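Local coordinates for protein CAMP factor (Mobiluncus curtisii, PDB 6JLC) that probably acts as a secreted pore-forming toxin that helps lyse red blood cells in the co-haemolytic CAMP reaction, at residues 34-39 against 95-100; 72-77 against 117-122. One frame throughout, in Å; residues are numbered along the deposited sequence.

Contact 1. Residues 34-39 against 95-100; sequences KADWSK and KIQKAH
D36 and Q97 reach for each other from opposite directions, and Q97 NE2 gives an N-H to D36 OD2 at 3.1 Å. The bond is bent, 143° at the hydrogen; the donor arrives on the syn side of the carboxylate but 32° out of its plane. Q97 gets there by a bend at chi2 (63°), which turns the amide back toward the 34-39 loop. A short acid and a longer, flexible amide suit the approach of a 3-10 turn to a helix start. The stronger partner of OD2 is the hydroxyl of Y153, so Q97 is the second of two groups holding it. Next to this polar pair the side chains of W37 and H100 run side by side, pointing the same way; W37 CZ3 lies at the imidazole edge, 4.0 Å from H100 CD2. Y153, on helix 152-173, stacks on H100 and meets the indole obliquely, while V85, S88 and A89 of helix 68-91 also touch W37. A35 CB sits over one face of the indole, toward its rim, and S38 OG and S38 N both bond A35 O, which steadies the turn. Here the loop joining helices 8-31 and 41-59 packs on the first turn of helix 97-114 in the all-helical CAMP-factor fold.

Contact 2. Residues 72-77 against 117-122; sequences MARTHL and IGATVY
R74 has CG anti to its carbonyl carbon (chi1 -69°) and then runs extended from CG to NE, a course that carries the guanidinium away from helix 68-91 to the loop before helix 121-139. There NH1 comes within 3.7 Å of A119 CB, which meets the flat group obliquely; the small methyl of alanine lets the broad cation come close to the loop backbone. No direct hydrogen bond links the two segments. The strongest polar partner of R74 is instead V114 O, at the end of helix 97-114, and NH1 also bonds N116 O, so the arginine serves carbonyls where that helix gives way to the loop. In this all-helical bundle the contact thus ties one helix to the turn between the two that follow it. A positive group beside a helix C-terminus probably gains from the helix dipole as well. A water also joins R74 NH2 (3.3 Å) to I117 O (3.5 Å) by two weak bonds, with I117 O near the guanidinium plane. One residue earlier, the CB of A73 points toward the start of helix 121-139 and lies 4.5 Å from V121 CA; its lack of bulk suits this approach of the two backbones.

Overall arrangement
Both contacts are partly buried and join a loop or helix start to another part of the bundle, yet they stand about 25 Å apart, centre to centre. Contact 1 lies about 11 Å from the centre of the chain and none of its touching residues is exposed; contact 2, about 23 Å out, is more peripheral and includes the exposed I117. Helix 97-114 connects them: its first turn belongs to contact 1, and the carbonyls at and just past its end receive the arginine of contact 2. Helix 68-91 likewise supplies residues that cover W37 and, further toward its start, the segment 72-77. In both, the charged group has its strongest partner outside the pair, but only contact 1 adds a direct bond across, beside aromatic rings; contact 2 relies on small alanines and weak water bridging.

Contact 1. Residues 34-39 against 95-100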
# COMPACT_ATOMS: atom_id res chain seq x y z
N LYS A 34 -3.62 -6.60 5.02
CA LYS A 34 -4.57 -7.59 4.54
C LYS A 34 -5.08 -7.29 3.13
O LYS A 34 -6.03 -7.93 2.68
CB LYS A 34 -5.74 -7.71 5.52
CG LYS A 34 -5.37 -8.28 6.90
CD LYS A 34 -6.58 -8.21 7.84
CE LYS A 34 -6.32 -8.95 9.15
NZ LYS A 34 -7.49 -8.85 10.07
N ALA A 35 -4.47 -6.32 2.44
CA ALA A 35 -4.93 -5.97 1.10
C ALA A 35 -4.85 -7.17 0.17
O ALA A 35 -3.97 -8.01 0.28
CB ALA A 35 -4.11 -4.81 0.54
N ASP A 36 -5.81 -7.23 -0.76
CA ASP A 36 -5.83 -8.32 -1.74
C ASP A 36 -4.56 -8.32 -2.59
O ASP A 36 -4.07 -9.39 -2.98
CB ASP A 36 -7.08 -8.20 -2.61
CG ASP A 36 -8.37 -8.33 -1.81
OD1 ASP A 36 -8.80 -9.47 -1.55
OD2 ASP A 36 -8.95 -7.28 -1.42
N TRP A 37 -4.01 -7.14 -2.88
CA TRP A 37 -2.83 -7.05 -3.73
C TRP A 37 -1.55 -7.56 -3.05
O TRP A 37 -0.56 -7.81 -3.75
CB TRP A 37 -2.63 -5.60 -4.19
CG TRP A 37 -2.52 -4.58 -3.08
CD1 TRP A 37 -1.56 -4.52 -2.11
CD2 TRP A 37 -3.40 -3.47 -2.85
NE1 TRP A 37 -1.80 -3.44 -1.28
CE2 TRP A 37 -2.92 -2.78 -1.72
CE3 TRP A 37 -4.56 -2.99 -3.49
CZ2 TRP A 37 -3.55 -1.64 -1.20
CZ3 TRP A 37 -5.18 -1.85 -2.98
CH2 TRP A 37 -4.67 -1.19 -1.85
N SER A 38 -1.54 -7.72 -1.73
CA SER A 38 -0.30 -8.01 -1.01
C SER A 38 -0.06 -9.51 -0.80
O SER A 38 0.91 -9.88 -0.12
CB SER A 38 -0.30 -7.29 0.34
OG SER A 38 -1.34 -7.77 1.16
N LYS A 39 -0.89 -10.37 -1.40
CA LYS A 39 -0.77 -11.81 -1.17
C LYS A 39 0.65 -12.32 -1.42
O LYS A 39 1.18 -13.11 -0.62
CB LYS A 39 -1.77 -12.55 -2.06
CG LYS A 39 -1.87 -14.04 -1.78
CD LYS A 39 -2.83 -14.71 -2.75
CE LYS A 39 -2.92 -16.21 -2.52
NZ LYS A 39 -3.89 -16.86 -3.44
N LYS A 95 -13.88 2.23 -3.38
CA LYS A 95 -14.50 1.44 -4.43
C LYS A 95 -15.07 0.14 -3.87
O LYS A 95 -14.65 -0.35 -2.82
CB LYS A 95 -13.49 1.12 -5.55
CG LYS A 95 -13.07 2.34 -6.37
CD LYS A 95 -14.24 2.85 -7.20
CE LYS A 95 -13.89 4.16 -7.89
NZ LYS A 95 -15.10 4.69 -8.60
N ILE A 96 -16.04 -0.42 -4.59
CA ILE A 96 -16.60 -1.70 -4.19
C ILE A 96 -15.49 -2.76 -4.16
O ILE A 96 -14.43 -2.63 -4.80
CB ILE A 96 -17.75 -2.12 -5.12
CG1 ILE A 96 -17.30 -2.08 -6.59
CG2 ILE A 96 -18.97 -1.24 -4.87
CD1 ILE A 96 -18.31 -2.67 -7.55
N GLN A 97 -15.75 -3.84 -3.41
CA GLN A 97 -14.73 -4.87 -3.22
C GLN A 97 -14.32 -5.51 -4.54
O GLN A 97 -13.15 -5.89 -4.71
CB GLN A 97 -15.24 -5.91 -2.22
CG GLN A 97 -14.31 -7.09 -1.97
CD GLN A 97 -12.98 -6.68 -1.34
OE1 GLN A 97 -12.84 -5.59 -0.79
NE2 GLN A 97 -12.00 -7.58 -1.41
N LYS A 98 -15.25 -5.58 -5.51
CA LYS A 98 -14.96 -6.18 -6.81
C LYS A 98 -13.79 -5.48 -7.50
O LYS A 98 -12.98 -6.14 -8.17
CB LYS A 98 -16.21 -6.11 -7.69
CG LYS A 98 -16.12 -6.77 -9.05
CD LYS A 98 -17.33 -6.35 -9.90
CE LYS A 98 -17.60 -7.31 -11.05
NZ LYS A 98 -16.77 -7.04 -12.25
N ALA A 99 -13.69 -4.16 -7.36
CA ALA A 99 -12.55 -3.44 -7.94
C ALA A 99 -11.24 -3.94 -7.35
O ALA A 99 -10.25 -4.12 -8.08
CB ALA A 99 -12.70 -1.93 -7.72
N HIS A 100 -11.21 -4.19 -6.05
CA HIS A 100 -9.97 -4.58 -5.39
C HIS A 100 -9.62 -6.05 -5.66
O HIS A 100 -8.44 -6.40 -5.73
CB HIS A 100 -10.07 -4.34 -3.90
CG HIS A 100 -10.14 -2.89 -3.55
ND1 HIS A 100 -11.34 -2.24 -3.30
CD2 HIS A 100 -9.18 -1.95 -3.45
CE1 HIS A 100 -11.10 -0.97 -3.04
NE2 HIS A 100 -9.79 -0.77 -3.12

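Contact 2. Residues 72-77 against 117-122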
# COMPACT_ATOMS: atom_id res chain seq x y z
N MET A 72 15.40 -5.75 -18.33
CA MET A 72 14.73 -4.45 -18.32
C MET A 72 13.21 -4.61 -18.33
O MET A 72 12.50 -3.78 -17.76
CB MET A 72 15.19 -3.60 -19.52
CG MET A 72 16.58 -3.02 -19.37
SD MET A 72 16.86 -2.22 -17.77
CE MET A 72 15.59 -0.95 -17.78
N ALA A 73 12.69 -5.65 -18.99
CA ALA A 73 11.26 -5.93 -18.91
C ALA A 73 10.85 -6.27 -17.48
O ALA A 73 9.82 -5.80 -16.99
CB ALA A 73 10.87 -7.05 -19.89
N ARG A 74 11.66 -7.08 -16.78
CA ARG A 74 11.36 -7.35 -15.37
C ARG A 74 11.43 -6.07 -14.54
O ARG A 74 10.60 -5.85 -13.64
CB ARG A 74 12.32 -8.40 -14.79
CG ARG A 74 12.14 -9.83 -15.34
CD ARG A 74 12.89 -10.89 -14.49
NE ARG A 74 13.19 -12.14 -15.23
CZ ARG A 74 12.45 -13.25 -15.21
NH1 ARG A 74 11.32 -13.29 -14.52
NH2 ARG A 74 12.83 -14.32 -15.90
N THR A 75 12.41 -5.21 -14.83
CA THR A 75 12.55 -3.94 -14.13
C THR A 75 11.31 -3.08 -14.34
O THR A 75 10.72 -2.56 -13.38
CB THR A 75 13.80 -3.20 -14.62
OG1 THR A 75 14.97 -3.95 -14.25
CG2 THR A 75 13.89 -1.81 -14.02
N HIS A 76 10.89 -2.91 -15.60
CA HIS A 76 9.70 -2.12 -15.88
C HIS A 76 8.47 -2.69 -15.19
O HIS A 76 7.61 -1.93 -14.73
CB HIS A 76 9.46 -2.01 -17.38
CG HIS A 76 10.58 -1.31 -18.09
ND1 HIS A 76 11.06 -1.72 -19.32
CD2 HIS A 76 11.34 -0.25 -17.72
CE1 HIS A 76 12.05 -0.92 -19.69
NE2 HIS A 76 12.25 -0.03 -18.73
N LEU A 77 8.36 -4.02 -15.10
CA LEU A 77 7.18 -4.60 -14.47
C LEU A 77 7.16 -4.36 -12.96
O LEU A 77 6.11 -4.04 -12.38
CB LEU A 77 7.08 -6.09 -14.80
CG LEU A 77 5.86 -6.85 -14.24
CD1 LEU A 77 4.53 -6.18 -14.60
CD2 LEU A 77 5.86 -8.28 -14.80
N ILE A 117 10.95 -18.15 -13.66
CA ILE A 117 12.19 -18.35 -14.42
C ILE A 117 11.94 -18.60 -15.90
O ILE A 117 12.88 -18.50 -16.70
CB ILE A 117 13.02 -19.50 -13.81
CG1 ILE A 117 12.15 -20.76 -13.68
CG2 ILE A 117 13.61 -19.05 -12.46
CD1 ILE A 117 12.84 -22.01 -14.09
N GLY A 118 10.71 -18.88 -16.31
CA GLY A 118 10.39 -19.02 -17.72
C GLY A 118 9.78 -17.79 -18.38
O GLY A 118 9.40 -17.86 -19.56
N ALA A 119 9.66 -16.67 -17.67
CA ALA A 119 9.00 -15.49 -18.22
C ALA A 119 9.71 -14.99 -19.47
O ALA A 119 10.94 -14.98 -19.54
CB ALA A 119 8.96 -14.36 -17.17
N THR A 120 8.92 -14.57 -20.46
CA THR A 120 9.43 -13.96 -21.68
C THR A 120 9.21 -12.45 -21.66
O THR A 120 8.42 -11.93 -20.87
CB THR A 120 8.76 -14.54 -22.92
OG1 THR A 120 7.37 -14.16 -22.94
CG2 THR A 120 8.89 -16.06 -22.96
N VAL A 121 9.93 -11.75 -22.55
CA VAL A 121 9.71 -10.32 -22.73
C VAL A 121 8.25 -10.04 -23.06
O VAL A 121 7.65 -9.11 -22.52
CB VAL A 121 10.65 -9.76 -23.82
CG1 VAL A 121 10.28 -8.33 -24.16
CG2 VAL A 121 12.09 -9.82 -23.32
N TYR A 122 7.67 -10.82 -23.98
CA TYR A 122 6.27 -10.61 -24.34
C TYR A 122 5.36 -10.72 -23.12
O TYR A 122 4.46 -9.90 -22.93
CB TYR A 122 5.84 -11.62 -25.42
CG TYR A 122 6.52 -11.44 -26.76
CD1 TYR A 122 7.09 -10.23 -27.12
CD2 TYR A 122 6.57 -12.49 -27.68
CE1 TYR A 122 7.70 -10.06 -28.35
CE2 TYR A 122 7.18 -12.33 -28.91
CZ TYR A 122 7.74 -11.11 -29.24
OH TYR A 122 8.35 -10.92 -30.46
O HOH W 1 15.46 -16.18 -16.47